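Glycoside Hydrolase (Bacteroides uniformis, PDB 5T99) probably releases galactose from agarose-derived sugars as a family 2 glycoside hydrolase and binds the sugar mimic d-galacto-isofagomine in its ligand pocket. Local coordinates at residues His61-Glu66 / Leu153-Leu158; Val121-His126 / Phe133-Thr138; Asn343-Ser348 / Pro354-Leu359; Leu386-Trp391 / Ala431-Asp436. One frame throughout, in Å; residues are numbered along the deposited sequence. Where two conformers were deposited one is given.

Interaction 1 of 4, residues His61-Glu66 / Leu153-Leu158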
loop_
_atom_site.group_PDB
_atom_site.type_symbol
_atom_site.label_atom_id
_atom_site.label_comp_id
_atom_site.label_asym_id
_atom_site.label_seq_id
_atom_site.Cartn_x
_atom_site.Cartn_y
_atom_site.Cartn_z
ATOM N N HIS A 61 13.227 5.661 -8.156
ATOM C CA HIS A 61 14.277 6.159 -7.250
ATOM C C HIS A 61 13.721 7.133 -6.198
ATOM O O HIS A 61 13.068 8.133 -6.536
ATOM C CB HIS A 61 15.369 6.848 -8.092
ATOM C CG HIS A 61 16.444 7.523 -7.293
ATOM N ND1 HIS A 61 17.276 6.841 -6.428
ATOM C CD2 HIS A 61 16.855 8.811 -7.266
ATOM C CE1 HIS A 61 18.135 7.686 -5.889
ATOM N NE2 HIS A 61 17.895 8.891 -6.377
ATOM N N ASP A 62 13.988 6.819 -4.934
ATOM C CA ASP A 62 13.734 7.702 -3.797
ATOM C C ASP A 62 15.103 8.136 -3.281
ATOM O O ASP A 62 15.809 7.326 -2.677
ATOM C CB ASP A 62 12.975 6.906 -2.726
ATOM C CG ASP A 62 12.608 7.724 -1.483
ATOM O OD1 ASP A 62 12.716 8.983 -1.487
ATOM O OD2 ASP A 62 12.181 7.063 -0.497
ATOM N N TRP A 63 15.510 9.383 -3.530
ATOM C CA TRP A 63 16.793 9.861 -2.982
ATOM C C TRP A 63 16.751 10.108 -1.467
ATOM O O TRP A 63 17.792 10.102 -0.830
ATOM C CB TRP A 63 17.338 11.087 -3.735
ATOM C CG TRP A 63 16.851 12.442 -3.271
ATOM C CD1 TRP A 63 17.097 13.047 -2.064
ATOM C CD2 TRP A 63 16.066 13.370 -4.027
ATOM N NE1 TRP A 63 16.505 14.279 -2.028
ATOM C CE2 TRP A 63 15.868 14.509 -3.216
ATOM C CE3 TRP A 63 15.511 13.350 -5.311
ATOM C CZ2 TRP A 63 15.139 15.620 -3.646
ATOM C CZ3 TRP A 63 14.787 14.456 -5.744
ATOM C CH2 TRP A 63 14.613 15.580 -4.913
ATOM N N ALA A 64 15.557 10.320 -0.901
ATOM C CA ALA A 64 15.424 10.710 0.511
ATOM C C ALA A 64 15.718 9.597 1.508
ATOM O O ALA A 64 15.993 9.880 2.668
ATOM C CB ALA A 64 14.043 11.293 0.782
ATOM N N ILE A 65 15.640 8.343 1.069
ATOM C CA ILE A 65 15.922 7.183 1.932
ATOM C C ILE A 65 17.430 6.924 2.137
ATOM O O ILE A 65 17.802 6.102 2.967
ATOM C CB ILE A 65 15.213 5.916 1.367
ATOM C CG1 ILE A 65 15.056 4.803 2.417
ATOM C CG2 ILE A 65 15.929 5.386 0.124
ATOM C CD1 ILE A 65 14.256 5.191 3.641
ATOM N N GLU A 66 18.287 7.640 1.403
ATOM C CA GLU A 66 19.738 7.404 1.383
ATOM C C GLU A 66 20.580 8.262 2.354
ATOM O O GLU A 66 21.591 7.776 2.853
ATOM C CB GLU A 66 20.265 7.639 -0.043
ATOM C CG GLU A 66 19.595 6.786 -1.117
ATOM C CD GLU A 66 19.982 7.164 -2.538
ATOM O OE1 GLU A 66 19.851 6.310 -3.438
ATOM O OE2 GLU A 66 20.408 8.310 -2.780
ATOM N N LEU A 153 12.773 18.264 -9.897
ATOM C CA LEU A 153 11.850 18.181 -8.788
ATOM C C LEU A 153 12.263 19.195 -7.723
ATOM O O LEU A 153 13.431 19.242 -7.346
ATOM C CB LEU A 153 11.881 16.764 -8.215
ATOM C CG LEU A 153 11.533 15.657 -9.216
ATOM C CD1 LEU A 153 11.749 14.295 -8.579
ATOM C CD2 LEU A 153 10.107 15.785 -9.715
ATOM N N THR A 154 11.319 20.001 -7.236
ATOM C CA THR A 154 11.610 20.963 -6.165
ATOM C C THR A 154 10.694 20.745 -4.966
ATOM O O THR A 154 9.909 21.634 -4.616
ATOM C CB THR A 154 11.564 22.437 -6.660
ATOM O OG1 THR A 154 10.326 22.706 -7.323
ATOM C CG2 THR A 154 12.710 22.716 -7.627
ATOM N N PRO A 155 10.792 19.562 -4.320
ATOM C CA PRO A 155 9.966 19.326 -3.138
ATOM C C PRO A 155 10.279 20.319 -2.021
ATOM O O PRO A 155 11.453 20.610 -1.763
ATOM C CB PRO A 155 10.342 17.901 -2.712
ATOM C CG PRO A 155 11.691 17.671 -3.305
ATOM C CD PRO A 155 11.653 18.403 -4.609
ATOM N N ARG A 156 9.226 20.822 -1.380
ATOM C CA ARG A 156 9.336 21.844 -0.346
ATOM C C ARG A 156 9.262 21.230 1.035
ATOM O O ARG A 156 8.658 20.176 1.224
ATOM C CB ARG A 156 8.200 22.850 -0.490
ATOM C CG ARG A 156 8.166 23.563 -1.828
ATOM C CD ARG A 156 7.116 24.659 -1.809
ATOM N NE ARG A 156 6.876 25.229 -3.134
ATOM C CZ ARG A 156 5.981 26.182 -3.401
ATOM N NH1 ARG A 156 5.229 26.696 -2.425
ATOM N NH2 ARG A 156 5.841 26.631 -4.650
ATOM N N ASP A 157 9.864 21.905 2.011
ATOM C CA ASP A 157 9.717 21.494 3.398
ATOM C C ASP A 157 8.292 21.844 3.812
ATOM O O ASP A 157 7.674 22.734 3.233
ATOM C CB ASP A 157 10.763 22.157 4.328
ATOM C CG ASP A 157 11.001 21.354 5.643
ATOM O OD1 ASP A 157 10.236 20.406 5.971
ATOM O OD2 ASP A 157 11.975 21.676 6.361
ATOM N N LEU A 158 7.775 21.102 4.784
ATOM C CA LEU A 158 6.448 21.333 5.350
ATOM C C LEU A 158 5.326 21.108 4.323
ATOM O O LEU A 158 4.310 21.803 4.333
ATOM C CB LEU A 158 6.381 22.730 5.982
ATOM C CG LEU A 158 7.549 23.046 6.928
ATOM C CD1 LEU A 158 7.608 24.528 7.278
ATOM C CD2 LEU A 158 7.448 22.175 8.176
#

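Interaction 2 of 4, residues Val121-His126 / Phe133-Thr138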
loop_
_atom_site.group_PDB
_atom_site.type_symbol
_atom_site.label_atom_id
_atom_site.label_comp_id
_atom_site.label_asym_id
_atom_site.label_seq_id
_atom_site.Cartn_x
_atom_site.Cartn_y
_atom_site.Cartn_z
ATOM N N VAL A 121 13.088 22.409 -24.321
ATOM C CA VAL A 121 11.753 23.006 -24.312
ATOM C C VAL A 121 10.929 22.444 -23.169
ATOM O O VAL A 121 10.763 21.234 -23.062
ATOM C CB VAL A 121 10.991 22.767 -25.625
ATOM C CG1 VAL A 121 9.666 23.523 -25.615
ATOM C CG2 VAL A 121 11.836 23.186 -26.820
ATOM N N LYS A 122 10.392 23.336 -22.337
ATOM C CA LYS A 122 9.523 22.959 -21.220
ATOM C C LYS A 122 8.236 22.367 -21.769
ATOM O O LYS A 122 7.588 22.989 -22.605
ATOM C CB LYS A 122 9.210 24.186 -20.360
ATOM C CG LYS A 122 8.536 23.881 -19.026
ATOM C CD LYS A 122 8.921 24.941 -17.995
ATOM C CE LYS A 122 8.079 24.870 -16.731
ATOM N NZ LYS A 122 6.635 25.175 -16.968
ATOM N N VAL A 123 7.891 21.163 -21.321
ATOM C CA VAL A 123 6.722 20.429 -21.838
ATOM C C VAL A 123 5.815 19.826 -20.749
ATOM O O VAL A 123 4.878 19.081 -21.057
ATOM C CB VAL A 123 7.161 19.311 -22.824
ATOM C CG1 VAL A 123 7.561 19.911 -24.169
ATOM C CG2 VAL A 123 8.296 18.466 -22.239
ATOM N N GLY A 124 6.071 20.169 -19.486
ATOM C CA GLY A 124 5.389 19.527 -18.371
ATOM C C GLY A 124 5.684 20.221 -17.064
ATOM O O GLY A 124 6.812 20.654 -16.822
ATOM N N GLU A 125 4.659 20.332 -16.230
ATOM C CA GLU A 125 4.803 20.904 -14.904
ATOM C C GLU A 125 3.728 20.311 -14.010
ATOM O O GLU A 125 2.548 20.494 -14.271
ATOM C CB GLU A 125 4.680 22.428 -14.967
ATOM C CG GLU A 125 4.835 23.116 -13.615
ATOM C CD GLU A 125 5.110 24.599 -13.732
ATOM O OE1 GLU A 125 4.320 25.398 -13.199
ATOM O OE2 GLU A 125 6.119 24.972 -14.357
ATOM N N HIS A 126 4.133 19.612 -12.956
ATOM C CA HIS A 126 3.192 18.830 -12.152
ATOM C C HIS A 126 3.514 18.888 -10.654
ATOM O O HIS A 126 4.472 18.256 -10.201
ATOM C CB HIS A 126 3.176 17.378 -12.653
ATOM C CG HIS A 126 2.020 16.590 -12.143
ATOM N ND1 HIS A 126 0.803 16.553 -12.787
ATOM C CD2 HIS A 126 1.876 15.848 -11.024
ATOM C CE1 HIS A 126 -0.036 15.807 -12.093
ATOM N NE2 HIS A 126 0.593 15.362 -11.020
ATOM N N PHE A 133 1.388 11.852 -14.623
ATOM C CA PHE A 133 1.235 12.798 -15.730
ATOM C C PHE A 133 1.959 12.287 -16.976
ATOM O O PHE A 133 2.768 11.355 -16.918
ATOM C CB PHE A 133 1.726 14.208 -15.337
ATOM C CG PHE A 133 3.198 14.285 -15.008
ATOM C CD1 PHE A 133 4.125 14.663 -15.981
ATOM C CD2 PHE A 133 3.657 13.978 -13.729
ATOM C CE1 PHE A 133 5.478 14.738 -15.682
ATOM C CE2 PHE A 133 5.005 14.048 -13.426
ATOM C CZ PHE A 133 5.919 14.431 -14.402
ATOM N N GLU A 134 1.663 12.921 -18.094
ATOM C CA GLU A 134 2.140 12.498 -19.410
ATOM C C GLU A 134 2.673 13.701 -20.179
ATOM O O GLU A 134 2.058 14.747 -20.145
ATOM C CB GLU A 134 0.968 11.888 -20.173
ATOM C CG GLU A 134 1.395 11.109 -21.386
ATOM C CD GLU A 134 0.254 10.351 -22.031
ATOM O OE1 GLU A 134 -0.667 11.010 -22.577
ATOM O OE2 GLU A 134 0.316 9.096 -22.018
ATOM N N ILE A 135 3.803 13.556 -20.861
ATOM C CA ILE A 135 4.301 14.607 -21.757
ATOM C C ILE A 135 4.301 14.072 -23.189
ATOM O O ILE A 135 4.628 12.907 -23.417
ATOM C CB ILE A 135 5.710 15.108 -21.364
ATOM C CG1 ILE A 135 6.788 14.097 -21.784
ATOM C CG2 ILE A 135 5.776 15.404 -19.870
ATOM C CD1 ILE A 135 8.197 14.460 -21.373
ATOM N N ASP A 136 3.928 14.916 -24.143
ATOM C CA ASP A 136 3.995 14.557 -25.556
ATOM C C ASP A 136 5.271 15.162 -26.135
ATOM O O ASP A 136 5.386 16.384 -26.256
ATOM C CB ASP A 136 2.749 15.057 -26.295
ATOM C CG ASP A 136 2.607 14.454 -27.679
ATOM O OD1 ASP A 136 3.634 14.161 -28.319
ATOM O OD2 ASP A 136 1.465 14.282 -28.150
ATOM N N ILE A 137 6.224 14.302 -26.492
ATOM C CA ILE A 137 7.503 14.751 -27.077
ATOM C C ILE A 137 7.587 14.666 -28.617
ATOM O O ILE A 137 8.658 14.903 -29.183
ATOM C CB ILE A 137 8.717 14.039 -26.430
ATOM C CG1 ILE A 137 8.796 12.559 -26.811
ATOM C CG2 ILE A 137 8.675 14.201 -24.925
ATOM C CD1 ILE A 137 10.160 11.944 -26.567
ATOM N N THR A 138 6.466 14.367 -29.276
ATOM C CA THR A 138 6.414 14.160 -30.723
ATOM C C THR A 138 7.013 15.299 -31.553
ATOM O O THR A 138 7.762 15.048 -32.493
ATOM C CB THR A 138 4.958 13.949 -31.189
ATOM O OG1 THR A 138 4.341 12.935 -30.389
ATOM C CG2 THR A 138 4.888 13.541 -32.677
HETATM O O HOH W 1 3.052 17.451 -23.182
#

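Interaction 3 of 4, residues Asn343-Ser348 / Pro354-Leu359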
loop_
_atom_site.group_PDB
_atom_site.type_symbol
_atom_site.label_atom_id
_atom_site.label_comp_id
_atom_site.label_asym_id
_atom_site.label_seq_id
_atom_site.Cartn_x
_atom_site.Cartn_y
_atom_site.Cartn_z
ATOM N N ASN A 343 -8.975 -7.885 4.970
ATOM C CA ASN A 343 -9.623 -8.009 3.662
ATOM C C ASN A 343 -9.804 -6.662 2.946
ATOM O O ASN A 343 -10.413 -6.609 1.874
ATOM C CB ASN A 343 -10.983 -8.694 3.822
ATOM C CG ASN A 343 -12.000 -7.810 4.513
ATOM O OD1 ASN A 343 -11.635 -6.948 5.304
ATOM N ND2 ASN A 343 -13.283 -8.015 4.214
ATOM N N ALA A 344 -9.299 -5.576 3.530
ATOM C CA ALA A 344 -9.568 -4.236 3.007
ATOM C C ALA A 344 -8.458 -3.242 3.318
ATOM O O ALA A 344 -7.817 -3.330 4.355
ATOM C CB ALA A 344 -10.890 -3.734 3.547
ATOM N N ILE A 345 -8.244 -2.306 2.396
ATOM C CA ILE A 345 -7.172 -1.320 2.490
ATOM C C ILE A 345 -7.768 0.073 2.295
ATOM O O ILE A 345 -8.579 0.276 1.401
ATOM C CB ILE A 345 -6.085 -1.523 1.403
ATOM C CG1 ILE A 345 -5.589 -2.976 1.337
ATOM C CG2 ILE A 345 -4.914 -0.568 1.632
ATOM C CD1 ILE A 345 -4.803 -3.455 2.542
ATOM N N ARG A 346 -7.353 1.029 3.124
ATOM C CA ARG A 346 -7.619 2.456 2.886
ATOM C C ARG A 346 -6.300 3.088 2.478
ATOM O O ARG A 346 -5.348 2.993 3.244
ATOM C CB ARG A 346 -8.146 3.103 4.166
ATOM C CG ARG A 346 -8.356 4.615 4.089
ATOM C CD ARG A 346 -9.376 5.115 5.113
ATOM N NE ARG A 346 -9.518 6.576 5.053
ATOM C CZ ARG A 346 -8.969 7.466 5.893
ATOM N NH1 ARG A 346 -8.234 7.100 6.956
ATOM N NH2 ARG A 346 -9.159 8.760 5.673
ATOM N N THR A 347 -6.229 3.745 1.313
ATOM C CA THR A 347 -4.953 4.332 0.834
ATOM C C THR A 347 -4.678 5.724 1.432
ATOM O O THR A 347 -4.593 6.744 0.732
ATOM C CB THR A 347 -4.802 4.333 -0.715
ATOM O OG1 THR A 347 -5.596 5.353 -1.325
ATOM C CG2 THR A 347 -5.185 2.996 -1.293
ATOM N N SER A 348 -4.530 5.743 2.750
ATOM C CA SER A 348 -4.180 6.945 3.501
ATOM C C SER A 348 -2.902 7.596 2.960
ATOM O O SER A 348 -1.888 6.898 2.884
ATOM C CB SER A 348 -3.905 6.521 4.932
ATOM O OG SER A 348 -3.003 5.421 4.928
ATOM N N PRO A 354 0.105 2.312 -9.277
ATOM C CA PRO A 354 -0.706 1.314 -9.988
ATOM C C PRO A 354 -0.376 -0.125 -9.568
ATOM O O PRO A 354 -1.282 -0.947 -9.407
ATOM C CB PRO A 354 -0.346 1.543 -11.458
ATOM C CG PRO A 354 0.123 2.963 -11.522
ATOM C CD PRO A 354 0.806 3.213 -10.211
ATOM N N GLU A 355 0.910 -0.398 -9.351
ATOM C CA GLU A 355 1.383 -1.742 -8.996
ATOM C C GLU A 355 0.742 -2.217 -7.700
ATOM O O GLU A 355 0.315 -3.380 -7.589
ATOM C CB GLU A 355 2.919 -1.788 -8.883
ATOM C CG GLU A 355 3.665 -1.735 -10.226
ATOM C CD GLU A 355 3.690 -0.354 -10.866
ATOM O OE1 GLU A 355 3.503 0.660 -10.139
ATOM O OE2 GLU A 355 3.885 -0.285 -12.106
ATOM N N PHE A 356 0.645 -1.310 -6.733
ATOM C CA PHE A 356 0.007 -1.637 -5.463
ATOM C C PHE A 356 -1.431 -2.113 -5.690
ATOM O O PHE A 356 -1.852 -3.109 -5.114
ATOM C CB PHE A 356 0.049 -0.431 -4.518
ATOM C CG PHE A 356 -0.612 -0.680 -3.191
ATOM C CD1 PHE A 356 0.090 -1.279 -2.165
ATOM C CD2 PHE A 356 -1.940 -0.324 -2.980
ATOM C CE1 PHE A 356 -0.513 -1.539 -0.941
ATOM C CE2 PHE A 356 -2.554 -0.564 -1.754
ATOM C CZ PHE A 356 -1.836 -1.188 -0.737
ATOM N N LEU A 357 -2.169 -1.397 -6.545
ATOM C CA LEU A 357 -3.566 -1.742 -6.865
ATOM C C LEU A 357 -3.683 -3.014 -7.692
ATOM O O LEU A 357 -4.639 -3.772 -7.506
ATOM C CB LEU A 357 -4.289 -0.581 -7.562
ATOM C CG LEU A 357 -4.447 0.658 -6.671
ATOM C CD1 LEU A 357 -4.997 1.820 -7.465
ATOM C CD2 LEU A 357 -5.334 0.391 -5.463
ATOM N N ASP A 358 -2.716 -3.263 -8.581
ATOM C CA ASP A 358 -2.667 -4.541 -9.294
ATOM C C ASP A 358 -2.560 -5.696 -8.309
ATOM O O ASP A 358 -3.204 -6.720 -8.498
ATOM C CB ASP A 358 -1.521 -4.603 -10.312
ATOM C CG ASP A 358 -1.752 -3.707 -11.513
ATOM O OD1 ASP A 358 -2.927 -3.424 -11.851
ATOM O OD2 ASP A 358 -0.751 -3.282 -12.128
ATOM N N LEU A 359 -1.789 -5.523 -7.237
ATOM C CA LEU A 359 -1.659 -6.562 -6.215
ATOM C C LEU A 359 -2.962 -6.778 -5.472
ATOM O O LEU A 359 -3.382 -7.920 -5.273
ATOM C CB LEU A 359 -0.509 -6.253 -5.243
ATOM C CG LEU A 359 0.895 -6.387 -5.863
ATOM C CD1 LEU A 359 1.956 -5.745 -4.977
ATOM C CD2 LEU A 359 1.232 -7.850 -6.096
#

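Interaction 4 of 4, residues Leu386-Trp391 / Ala431-Asp436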
loop_
_atom_site.group_PDB
_atom_site.type_symbol
_atom_site.label_atom_id
_atom_site.label_comp_id
_atom_site.label_asym_id
_atom_site.label_seq_id
_atom_site.Cartn_x
_atom_site.Cartn_y
_atom_site.Cartn_z
ATOM N N LEU A 386 -2.144 24.802 -1.643
ATOM C CA LEU A 386 -1.484 25.645 -2.647
ATOM C C LEU A 386 -1.958 25.390 -4.072
ATOM O O LEU A 386 -1.937 26.290 -4.905
ATOM C CB LEU A 386 0.032 25.444 -2.608
ATOM C CG LEU A 386 0.756 25.913 -1.344
ATOM C CD1 LEU A 386 2.214 25.458 -1.377
ATOM C CD2 LEU A 386 0.646 27.427 -1.175
ATOM N N TYR A 387 -2.357 24.151 -4.351
ATOM C CA TYR A 387 -2.709 23.715 -5.694
ATOM C C TYR A 387 -4.188 23.444 -5.905
ATOM O O TYR A 387 -4.602 23.283 -7.057
ATOM C CB TYR A 387 -1.905 22.463 -6.024
ATOM C CG TYR A 387 -0.447 22.660 -5.710
ATOM C CD1 TYR A 387 0.326 23.553 -6.453
ATOM C CD2 TYR A 387 0.147 22.003 -4.635
ATOM C CE1 TYR A 387 1.661 23.761 -6.148
ATOM C CE2 TYR A 387 1.484 22.197 -4.330
ATOM C CZ TYR A 387 2.227 23.075 -5.086
ATOM O OH TYR A 387 3.540 23.256 -4.774
ATOM N N PHE A 388 -4.976 23.442 -4.820
ATOM C CA PHE A 388 -6.348 22.956 -4.849
ATOM C C PHE A 388 -7.234 23.629 -5.890
ATOM O O PHE A 388 -7.901 22.929 -6.643
ATOM C CB PHE A 388 -7.018 23.049 -3.475
ATOM C CG PHE A 388 -8.353 22.342 -3.401
ATOM C CD1 PHE A 388 -8.424 20.987 -3.048
ATOM C CD2 PHE A 388 -9.542 23.019 -3.690
ATOM C CE1 PHE A 388 -9.652 20.323 -2.978
ATOM C CE2 PHE A 388 -10.769 22.365 -3.619
ATOM C CZ PHE A 388 -10.825 21.011 -3.267
ATOM N N ASP A 389 -7.240 24.958 -5.937
ATOM C CA ASP A 389 -8.088 25.675 -6.894
ATOM C C ASP A 389 -7.734 25.363 -8.358
ATOM O O ASP A 389 -8.622 25.108 -9.170
ATOM C CB ASP A 389 -8.045 27.185 -6.632
ATOM C CG ASP A 389 -8.991 27.613 -5.520
ATOM O OD1 ASP A 389 -9.217 28.838 -5.379
ATOM O OD2 ASP A 389 -9.505 26.733 -4.788
ATOM N N GLU A 390 -6.441 25.371 -8.679
ATOM C CA GLU A 390 -5.971 25.097 -10.040
ATOM C C GLU A 390 -5.986 23.602 -10.410
ATOM O O GLU A 390 -6.289 23.265 -11.549
ATOM C CB GLU A 390 -4.562 25.675 -10.231
ATOM C CG GLU A 390 -4.026 25.661 -11.672
ATOM C CD GLU A 390 -2.572 26.141 -11.803
ATOM O OE1 GLU A 390 -2.035 26.785 -10.860
ATOM O OE2 GLU A 390 -1.960 25.869 -12.865
ATOM N N TRP A 391 -5.674 22.720 -9.455
ATOM C CA TRP A 391 -5.370 21.308 -9.740
ATOM C C TRP A 391 -6.359 20.242 -9.241
ATOM O O TRP A 391 -6.307 19.100 -9.727
ATOM C CB TRP A 391 -3.981 20.978 -9.198
ATOM C CG TRP A 391 -2.901 21.571 -10.009
ATOM C CD1 TRP A 391 -2.298 22.786 -9.823
ATOM C CD2 TRP A 391 -2.287 20.987 -11.158
ATOM N NE1 TRP A 391 -1.338 22.986 -10.781
ATOM C CE2 TRP A 391 -1.305 21.900 -11.615
ATOM C CE3 TRP A 391 -2.462 19.775 -11.844
ATOM C CZ2 TRP A 391 -0.495 21.639 -12.740
ATOM C CZ3 TRP A 391 -1.659 19.512 -12.967
ATOM C CH2 TRP A 391 -0.691 20.447 -13.404
ATOM N N ALA A 431 -16.870 19.649 -0.347
ATOM C CA ALA A 431 -17.200 18.228 -0.371
ATOM C C ALA A 431 -18.122 17.851 -1.549
ATOM O O ALA A 431 -17.876 16.861 -2.248
ATOM C CB ALA A 431 -17.839 17.810 0.938
ATOM N N LYS A 432 -19.192 18.623 -1.748
ATOM C CA LYS A 432 -20.096 18.389 -2.885
ATOM C C LYS A 432 -19.342 18.443 -4.234
ATOM O O LYS A 432 -19.494 17.564 -5.081
ATOM C CB LYS A 432 -21.242 19.402 -2.881
ATOM C CG LYS A 432 -22.352 19.096 -3.877
ATOM C CD LYS A 432 -23.390 20.199 -3.897
ATOM C CE LYS A 432 -24.507 19.901 -4.877
ATOM N NZ LYS A 432 -24.016 19.861 -6.290
ATOM N N TYR A 433 -18.522 19.475 -4.393
ATOM C CA TYR A 433 -17.716 19.680 -5.590
ATOM C C TYR A 433 -16.917 18.429 -5.968
ATOM O O TYR A 433 -16.949 17.994 -7.128
ATOM C CB TYR A 433 -16.809 20.911 -5.373
ATOM C CG TYR A 433 -15.648 21.065 -6.316
ATOM C CD1 TYR A 433 -15.844 21.364 -7.661
ATOM C CD2 TYR A 433 -14.345 20.933 -5.862
ATOM C CE1 TYR A 433 -14.763 21.521 -8.531
ATOM C CE2 TYR A 433 -13.263 21.085 -6.720
ATOM C CZ TYR A 433 -13.476 21.374 -8.049
ATOM O OH TYR A 433 -12.385 21.533 -8.879
ATOM N N LEU A 434 -16.225 17.855 -4.987
ATOM C CA LEU A 434 -15.429 16.644 -5.201
ATOM C C LEU A 434 -16.301 15.411 -5.389
ATOM O O LEU A 434 -15.998 14.571 -6.219
ATOM C CB LEU A 434 -14.456 16.410 -4.038
ATOM C CG LEU A 434 -13.403 17.503 -3.867
ATOM C CD1 LEU A 434 -12.687 17.348 -2.532
ATOM C CD2 LEU A 434 -12.414 17.516 -5.035
ATOM N N ALA A 435 -17.371 15.302 -4.612
ATOM C CA ALA A 435 -18.296 14.193 -4.766
ATOM C C ALA A 435 -18.989 14.196 -6.129
ATOM O O ALA A 435 -19.240 13.126 -6.675
ATOM C CB ALA A 435 -19.323 14.193 -3.652
ATOM N N ASP A 436 -19.311 15.379 -6.670
ATOM C CA ASP A 436 -19.962 15.460 -7.989
ATOM C C ASP A 436 -19.060 14.944 -9.104
ATOM O O ASP A 436 -19.531 14.241 -9.985
ATOM C CB ASP A 436 -20.434 16.879 -8.318
ATOM C CG ASP A 436 -21.603 17.333 -7.457
ATOM O OD1 ASP A 436 -22.257 16.486 -6.800
ATOM O OD2 ASP A 436 -21.857 18.565 -7.430
#

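Interaction 1 of 4, residues His61-Glu66 / Leu153-Leu158
Inside the sugar-binding domain of this family 2 enzyme, Trp-63 reaches from the loop after strand 55-57 to Leu-153 and Pro-155, at the end of strand 146-153 and in the loop beyond. The contact is small, buried and purely apolar. Only the six-membered half of the indole takes part: CH2 of Trp-63 lies 3.9 Å from CG of Pro-155, and CZ3 of Trp-63 is 4.2 Å from CD1 of Leu-153. Both carbons approach the ring obliquely. The proline comes at Trp-63 from the opposite direction, whereas the leucine slides past it. Without the indole, as with an alanine here, Pro-155, Leu-153 and Tyr-88 of strand 86-93 would probably be left facing a gap. Just before the indole, Asp-62 OD1 accepts Ala-64 N at 3.2 Å, from above the carboxylate plane, forming an Asx turn. The indole thus ties the loop after strand 55-57 to the end of strand 146-153 and the loop beyond, within the jelly-roll-like beta-sandwich known for family 2 sugar-binding domains.

Interaction 2 of 4, residues Val121-His126 / Phe133-Thr138
His-126 and Phe-133 meet where two edge strands of the sugar-binding beta-sandwich face each other: strand 121-126 borders the six-stranded sheet and strand 133-136 the four-stranded one. The strands run antiparallel, at 168°, with axes 6.7 Å apart. Aromatic contact dominates. The rings are nearly parallel, at 19°, but slid so far that they barely overlap, their centroids 4.8 Å apart. CD2 of Phe-133 lies over the rim of one imidazole face, 3.5 Å from CG of His-126, while CB of His-126 makes a CH-pi contact 3.9 Å from the Phe-133 centroid. His-126 NE2 is hydrogen-bonded to Thr-131 OG1, which should limit rotation of the imidazole. Replacing the imidazole by the methyl of an alanine would probably uncover part of Phe-133 and leave Thr-131 OG1 without this partner. Apolar packing continues along the strands, CG2 of Val-123 touching CD1 of Ile-135 at 4.1 Å. Here Val-123 and Gly-124 form a classic beta bulge opposite Val-116. The polar link is a water: it donates to Val-123 O at 3.2 Å and accepts from Asp-136 N at 2.8 Å.

Interaction 3 of 4, residues Asn343-Ser348 / Pro354-Leu359
Ile-345 and Phe-356 pack strand against helix in a beta-alpha-beta unit of the TIM barrel, made of strand 344-346, helix 354-363 and strand 366-370. The close part is a single meeting of methyl and ring. CG2 of Ile-345 comes up at the ring edge, near its plane, 3.9 Å from CZ of Phe-356 and 4.1 Å from CE2 of the same ring. Phe-356 CG stands anti to the backbone N, chi1 179°, which sends the ring out from the helix to the strand. The Phe-356 side chain also touches Asp-330 and Leu-334 of helix 327-339.

Toward Thr-347 the fit is looser. Its CG2 stays 4.5 Å from CE2 of Phe-356, approaching obliquely, and the side chain of Leu-357 makes no contact with the strand segment. This end is still buried, but a 1,2-ethanediol, probably from the crystallisation liquor, lies about 3 Å from the Thr-347 side chain. The hydroxyl is satisfied elsewhere, by Glu-370 N and Asn-350 O. Between the two packing residues, Arg-346 turns to the barrel interior, pairing with Glu-370 and with Glu-494, a residue of the d-galacto-isofagomine pocket. Past the strand, Thr-347 centres an inverse gamma turn, in which Ser-348 N makes a weak 2.9 Å bond to Arg-346 O.

Interaction 4 of 4, residues Leu386-Trp391 / Ala431-Asp436
Phe-388 on helix 388-403 reaches across to Tyr-433 and Leu-434 on helix 427-441, joining two helices that follow one another in the TIM-barrel domain with strand 409-416 between them. Leu-434 comes at the phenyl from the opposite direction: its CD1 lies at the ring edge, near the plane, 4.2 Å from CZ of Phe-388. Tyr-433 instead slides past, so that its CE2 meets CE2 of Phe-388 obliquely at 4.2 Å, with neither ring stacked on the other. Phe-388 CG is anti to the backbone N, chi1 -170°, and although the side chain does not start out toward the other helix, this turn carries its end there. Trp-375 also meets the phenyl ring, with planes at about 35°, and touches Leu-434. The tyrosine adds a polar tie, as its OH is hydrogen-bonded to Ser-392 OG of the first helix. Within helix 427-441, Lys-432 NZ forms a salt bridge with Asp-436 OD2 at 2.8 Å, using that oxygen's syn lone pair.

Along the chain, both segments of interaction 2 fall between the two segments of interaction 1; interactions 3 and 4 follow in series. The first two share the sugar-binding beta-sandwich, their centres about 21 Å apart, and the last two share the TIM-barrel domain, their centres about 23 Å apart, interaction 3 lying nearer the ligand pocket. Interaction 4 touches both sandwich contacts: NH1 of Arg-156 is 3.4 Å from CD1 of Leu-386, and the Trp-391 ring meets that of His-126 with planes at about 75°. The start of helix 388-403 and the residues just before it are thus packed against the sandwich as well as against helix 427-441, joining the two domains.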